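Local coordinates for protein botulinum neurotoxin type G (Clostridium botulinum, PDB 3MPP) that attaches the neurotoxin to the surface of nerve cells, the step that precedes delivery of its metalloprotease light chain into the cytosol, at residues A[100-114]-A[117-131]. The protein carries 4 engineered substitutions. Sequence-based numbering, arbitrary orientation.
Sequences DSGWKVSIKGNRIIW and IDVNAKSKSIFFEYS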
# COMPACT_ATOMS: atom_id res chain seq x y z
N ASP A 100 -15.95 -25.34 -17.82
CA ASP A 100 -16.24 -23.96 -18.20
C ASP A 100 -17.15 -23.24 -17.20
O ASP A 100 -17.62 -22.14 -17.48
CB ASP A 100 -16.87 -23.91 -19.60
CG ASP A 100 -15.90 -24.35 -20.67
OD1 ASP A 100 -14.72 -23.96 -20.59
OD2 ASP A 100 -16.32 -25.08 -21.60
N SER A 101 -17.37 -23.85 -16.04
CA SER A 101 -18.24 -23.27 -15.03
C SER A 101 -17.56 -23.18 -13.66
O SER A 101 -16.88 -24.11 -13.22
CB SER A 101 -19.54 -24.07 -14.91
OG SER A 101 -20.30 -23.63 -13.81
N GLY A 102 -17.77 -22.05 -12.98
CA GLY A 102 -17.18 -21.81 -11.67
C GLY A 102 -17.04 -20.32 -11.45
O GLY A 102 -17.90 -19.56 -11.87
N TRP A 103 -15.95 -19.91 -10.79
CA TRP A 103 -15.66 -18.49 -10.60
C TRP A 103 -14.24 -18.12 -10.98
O TRP A 103 -13.32 -18.94 -10.92
CB TRP A 103 -15.92 -18.04 -9.16
CG TRP A 103 -15.08 -18.74 -8.13
CD1 TRP A 103 -15.46 -19.79 -7.35
CD2 TRP A 103 -13.74 -18.41 -7.73
NE1 TRP A 103 -14.44 -20.15 -6.51
CE2 TRP A 103 -13.37 -19.32 -6.72
CE3 TRP A 103 -12.81 -17.45 -8.15
CZ2 TRP A 103 -12.11 -19.30 -6.12
CZ3 TRP A 103 -11.55 -17.43 -7.54
CH2 TRP A 103 -11.22 -18.34 -6.54
N LYS A 104 -14.05 -16.86 -11.34
CA LYS A 104 -12.72 -16.36 -11.65
C LYS A 104 -12.58 -14.92 -11.20
O LYS A 104 -13.55 -14.15 -11.22
CB LYS A 104 -12.43 -16.48 -13.15
CG LYS A 104 -13.18 -15.48 -14.01
CD LYS A 104 -12.89 -15.70 -15.49
CE LYS A 104 -13.63 -14.68 -16.36
NZ LYS A 104 -13.13 -14.65 -17.77
N VAL A 105 -11.37 -14.57 -10.77
CA VAL A 105 -10.99 -13.19 -10.54
C VAL A 105 -10.10 -12.77 -11.71
O VAL A 105 -9.14 -13.47 -12.06
CB VAL A 105 -10.25 -13.04 -9.19
CG1 VAL A 105 -9.72 -11.61 -9.02
CG2 VAL A 105 -11.16 -13.42 -8.03
N SER A 106 -10.45 -11.66 -12.33
CA SER A 106 -9.65 -11.16 -13.45
C SER A 106 -9.32 -9.67 -13.27
O SER A 106 -9.92 -8.96 -12.47
CB SER A 106 -10.38 -11.40 -14.77
OG SER A 106 -11.55 -10.61 -14.86
N ILE A 107 -8.33 -9.22 -14.02
CA ILE A 107 -7.92 -7.83 -13.98
C ILE A 107 -8.06 -7.28 -15.38
O ILE A 107 -7.75 -7.96 -16.36
CB ILE A 107 -6.47 -7.70 -13.47
CG1 ILE A 107 -6.41 -8.02 -11.97
CG2 ILE A 107 -5.93 -6.30 -13.76
CD1 ILE A 107 -5.02 -7.93 -11.36
N LYS A 108 -8.60 -6.08 -15.49
CA LYS A 108 -8.62 -5.39 -16.77
C LYS A 108 -8.24 -3.94 -16.52
O LYS A 108 -9.08 -3.10 -16.16
CB LYS A 108 -10.00 -5.49 -17.43
CG LYS A 108 -10.02 -5.03 -18.89
CD LYS A 108 -11.44 -5.02 -19.43
CE LYS A 108 -11.50 -4.70 -20.91
NZ LYS A 108 -12.92 -4.66 -21.37
N GLY A 109 -6.96 -3.64 -16.69
CA GLY A 109 -6.47 -2.30 -16.46
C GLY A 109 -6.70 -1.92 -15.01
O GLY A 109 -6.21 -2.58 -14.10
N ASN A 110 -7.47 -0.86 -14.81
CA ASN A 110 -7.75 -0.35 -13.49
C ASN A 110 -9.04 -0.94 -12.91
O ASN A 110 -9.67 -0.35 -12.04
CB ASN A 110 -7.84 1.18 -13.52
CG ASN A 110 -8.88 1.67 -14.52
OD1 ASN A 110 -9.06 1.07 -15.59
ND2 ASN A 110 -9.56 2.75 -14.18
N ARG A 111 -9.41 -2.12 -13.40
CA ARG A 111 -10.59 -2.82 -12.89
C ARG A 111 -10.20 -4.17 -12.32
O ARG A 111 -9.44 -4.92 -12.92
CB ARG A 111 -11.62 -3.07 -14.00
CG ARG A 111 -12.40 -1.87 -14.44
CD ARG A 111 -13.48 -2.25 -15.46
NE ARG A 111 -14.30 -1.09 -15.74
CZ ARG A 111 -15.47 -1.12 -16.37
NH1 ARG A 111 -15.97 -2.27 -16.79
NH2 ARG A 111 -16.14 0.02 -16.56
N ILE A 112 -10.76 -4.49 -11.16
CA ILE A 112 -10.65 -5.83 -10.62
C ILE A 112 -12.04 -6.44 -10.72
O ILE A 112 -13.02 -5.80 -10.34
CB ILE A 112 -10.15 -5.81 -9.16
CG1 ILE A 112 -10.04 -7.23 -8.60
CG2 ILE A 112 -11.05 -4.95 -8.30
CD1 ILE A 112 -8.72 -7.89 -8.89
N ILE A 113 -12.13 -7.65 -11.26
CA ILE A 113 -13.41 -8.20 -11.72
C ILE A 113 -13.69 -9.60 -11.19
O ILE A 113 -12.85 -10.49 -11.27
CB ILE A 113 -13.44 -8.30 -13.26
CG1 ILE A 113 -13.22 -6.93 -13.91
CG2 ILE A 113 -14.73 -8.93 -13.74
CD1 ILE A 113 -12.97 -7.02 -15.40
N TRP A 114 -14.90 -9.79 -10.68
CA TRP A 114 -15.38 -11.08 -10.21
C TRP A 114 -16.45 -11.62 -11.17
O TRP A 114 -17.39 -10.92 -11.51
CB TRP A 114 -15.96 -10.91 -8.80
CG TRP A 114 -16.68 -12.09 -8.23
CD1 TRP A 114 -18.03 -12.22 -8.05
CD2 TRP A 114 -16.09 -13.29 -7.72
NE1 TRP A 114 -18.31 -13.43 -7.47
CE2 TRP A 114 -17.14 -14.11 -7.25
CE3 TRP A 114 -14.78 -13.76 -7.61
CZ2 TRP A 114 -16.92 -15.36 -6.69
CZ3 TRP A 114 -14.56 -15.00 -7.05
CH2 TRP A 114 -15.62 -15.79 -6.60
N ILE A 117 -19.85 -18.06 -13.81
CA ILE A 117 -20.27 -18.64 -15.07
C ILE A 117 -20.98 -19.96 -14.80
O ILE A 117 -20.45 -20.83 -14.09
CB ILE A 117 -19.07 -18.88 -16.00
CG1 ILE A 117 -18.28 -17.58 -16.19
CG2 ILE A 117 -19.53 -19.46 -17.35
CD1 ILE A 117 -17.11 -17.69 -17.13
N ASP A 118 -22.18 -20.11 -15.36
CA ASP A 118 -22.96 -21.32 -15.16
C ASP A 118 -22.57 -22.42 -16.15
O ASP A 118 -21.66 -22.26 -16.97
CB ASP A 118 -24.47 -21.03 -15.21
CG ASP A 118 -24.93 -20.57 -16.58
OD1 ASP A 118 -24.20 -20.77 -17.58
OD2 ASP A 118 -26.05 -20.01 -16.66
N VAL A 119 -23.28 -23.54 -16.06
CA VAL A 119 -22.96 -24.72 -16.86
C VAL A 119 -23.25 -24.54 -18.35
O VAL A 119 -22.85 -25.37 -19.17
CB VAL A 119 -23.74 -25.94 -16.34
CG1 VAL A 119 -23.03 -26.54 -15.13
CG2 VAL A 119 -25.16 -25.54 -16.00
N ASN A 120 -23.94 -23.46 -18.69
CA ASN A 120 -24.26 -23.17 -20.09
C ASN A 120 -23.35 -22.09 -20.68
O ASN A 120 -23.54 -21.66 -21.82
CB ASN A 120 -25.72 -22.78 -20.23
CG ASN A 120 -26.67 -23.93 -19.95
OD1 ASN A 120 -27.60 -23.80 -19.15
ND2 ASN A 120 -26.43 -25.07 -20.60
N ALA A 121 -22.36 -21.67 -19.89
CA ALA A 121 -21.43 -20.61 -20.26
C ALA A 121 -22.06 -19.22 -20.24
O ALA A 121 -21.56 -18.29 -20.87
CB ALA A 121 -20.77 -20.90 -21.62
N LYS A 122 -23.17 -19.08 -19.51
CA LYS A 122 -23.74 -17.76 -19.27
C LYS A 122 -23.07 -17.10 -18.06
O LYS A 122 -23.06 -17.66 -16.96
CB LYS A 122 -25.24 -17.87 -19.03
CG LYS A 122 -25.89 -16.56 -18.57
CD LYS A 122 -27.37 -16.76 -18.25
CE LYS A 122 -28.05 -15.44 -17.94
NZ LYS A 122 -29.33 -15.63 -17.21
N SER A 123 -22.52 -15.91 -18.27
CA SER A 123 -21.74 -15.25 -17.22
C SER A 123 -22.34 -13.92 -16.76
O SER A 123 -23.05 -13.25 -17.50
CB SER A 123 -20.31 -15.01 -17.68
OG SER A 123 -20.28 -13.97 -18.65
N LYS A 124 -22.02 -13.56 -15.52
CA LYS A 124 -22.35 -12.24 -15.00
C LYS A 124 -21.21 -11.78 -14.07
O LYS A 124 -20.70 -12.55 -13.25
CB LYS A 124 -23.68 -12.26 -14.26
CG LYS A 124 -24.19 -10.88 -13.85
CD LYS A 124 -25.64 -10.93 -13.35
CE LYS A 124 -26.64 -10.98 -14.49
NZ LYS A 124 -26.62 -12.26 -15.26
N SER A 125 -20.83 -10.52 -14.22
CA SER A 125 -19.68 -10.01 -13.49
C SER A 125 -20.02 -8.80 -12.64
O SER A 125 -20.96 -8.07 -12.91
CB SER A 125 -18.58 -9.63 -14.47
OG SER A 125 -18.13 -10.77 -15.18
N ILE A 126 -19.22 -8.61 -11.59
CA ILE A 126 -19.25 -7.42 -10.78
C ILE A 126 -17.79 -6.98 -10.68
O ILE A 126 -16.90 -7.82 -10.74
CB ILE A 126 -19.84 -7.72 -9.40
CG1 ILE A 126 -19.89 -6.45 -8.54
CG2 ILE A 126 -19.06 -8.81 -8.70
CD1 ILE A 126 -20.63 -6.65 -7.23
N PHE A 127 -17.54 -5.68 -10.53
CA PHE A 127 -16.18 -5.18 -10.55
C PHE A 127 -15.98 -3.96 -9.66
O PHE A 127 -16.94 -3.28 -9.28
CB PHE A 127 -15.76 -4.85 -11.99
CG PHE A 127 -16.52 -3.70 -12.59
CD1 PHE A 127 -16.12 -2.40 -12.36
CD2 PHE A 127 -17.65 -3.93 -13.37
CE1 PHE A 127 -16.80 -1.33 -12.90
CE2 PHE A 127 -18.35 -2.87 -13.92
CZ PHE A 127 -17.92 -1.56 -13.68
N PHE A 128 -14.72 -3.69 -9.34
CA PHE A 128 -14.32 -2.45 -8.70
C PHE A 128 -13.36 -1.72 -9.63
O PHE A 128 -12.41 -2.32 -10.13
CB PHE A 128 -13.64 -2.72 -7.35
CG PHE A 128 -12.99 -1.51 -6.73
CD1 PHE A 128 -13.75 -0.45 -6.25
CD2 PHE A 128 -11.60 -1.44 -6.60
CE1 PHE A 128 -13.15 0.66 -5.67
CE2 PHE A 128 -11.00 -0.33 -6.02
CZ PHE A 128 -11.78 0.73 -5.56
N GLU A 129 -13.62 -0.44 -9.90
CA GLU A 129 -12.72 0.36 -10.74
C GLU A 129 -12.17 1.54 -9.95
O GLU A 129 -12.94 2.27 -9.34
CB GLU A 129 -13.46 0.89 -11.97
CG GLU A 129 -12.61 1.82 -12.85
CD GLU A 129 -13.29 2.19 -14.17
OE1 GLU A 129 -13.93 1.32 -14.78
OE2 GLU A 129 -13.17 3.35 -14.61
N TYR A 130 -10.84 1.72 -9.97
CA TYR A 130 -10.23 2.92 -9.39
C TYR A 130 -9.74 3.84 -10.50
O TYR A 130 -9.44 3.39 -11.61
CB TYR A 130 -9.09 2.57 -8.41
CG TYR A 130 -8.07 1.61 -8.97
CD1 TYR A 130 -7.04 2.06 -9.79
CD2 TYR A 130 -8.15 0.25 -8.70
CE1 TYR A 130 -6.10 1.18 -10.32
CE2 TYR A 130 -7.22 -0.63 -9.22
CZ TYR A 130 -6.20 -0.16 -10.03
OH TYR A 130 -5.28 -1.03 -10.55
N SER A 131 -9.68 5.13 -10.21
CA SER A 131 -9.29 6.13 -11.20
C SER A 131 -7.84 5.97 -11.66
O SER A 131 -6.98 5.55 -10.89
CB SER A 131 -9.49 7.54 -10.64
OG SER A 131 -9.07 8.52 -11.57
O HOH W 1 -6.82 -3.43 -11.25
O HOH W 2 -10.88 4.82 -16.44
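Arg-111 lays its guanidinium flat over one face of the Phe-127 ring, planes 12° apart, in the antiparallel hairpin that closes one edge of a seven-stranded sheet in the N-terminal, concanavalin-like half of the receptor-binding domain. Arg-111 CZ sits 4.0 Å from the centroid of the Phe-127 ring, a cation-pi stack, and Phe-127 has a second cation-pi partner in Lys-166. Glu-129 adds a salt bridge at the guanidinium edge: its OE1 accepts from Arg-111 NE at 2.6 Å, close to the guanidinium plane, and weakly from NH2, so the group is held both over a face and at its rim.

Arg-111/Glu-129 and Ile-113/Phe-127 are non-hydrogen-bonded pairs, alternating with hydrogen-bonded Ile-112/Phe-128 and Trp-114/Ile-126, whose side chains project from the other side of the sheet. There Ile-112 CG2 touches Phe-128 CB at 3.5 Å, and Ile-126 CG2 meets the edge of the Trp-114 indole near CD1.

At the 129-131 end, Asn-110 CB packs over the face of the Tyr-130 ring, while Asn-110 ND2 donates a hydrogen bond to Tyr-130 O at 2.7 Å; a water links Tyr-130 OH to Gly-109 O. At the far end, Ile-117 O accepts twice, from Gly-102 N at 3.1 Å and from Ser-101 OG, also bonded to Asn-177 N, at 2.8 Å.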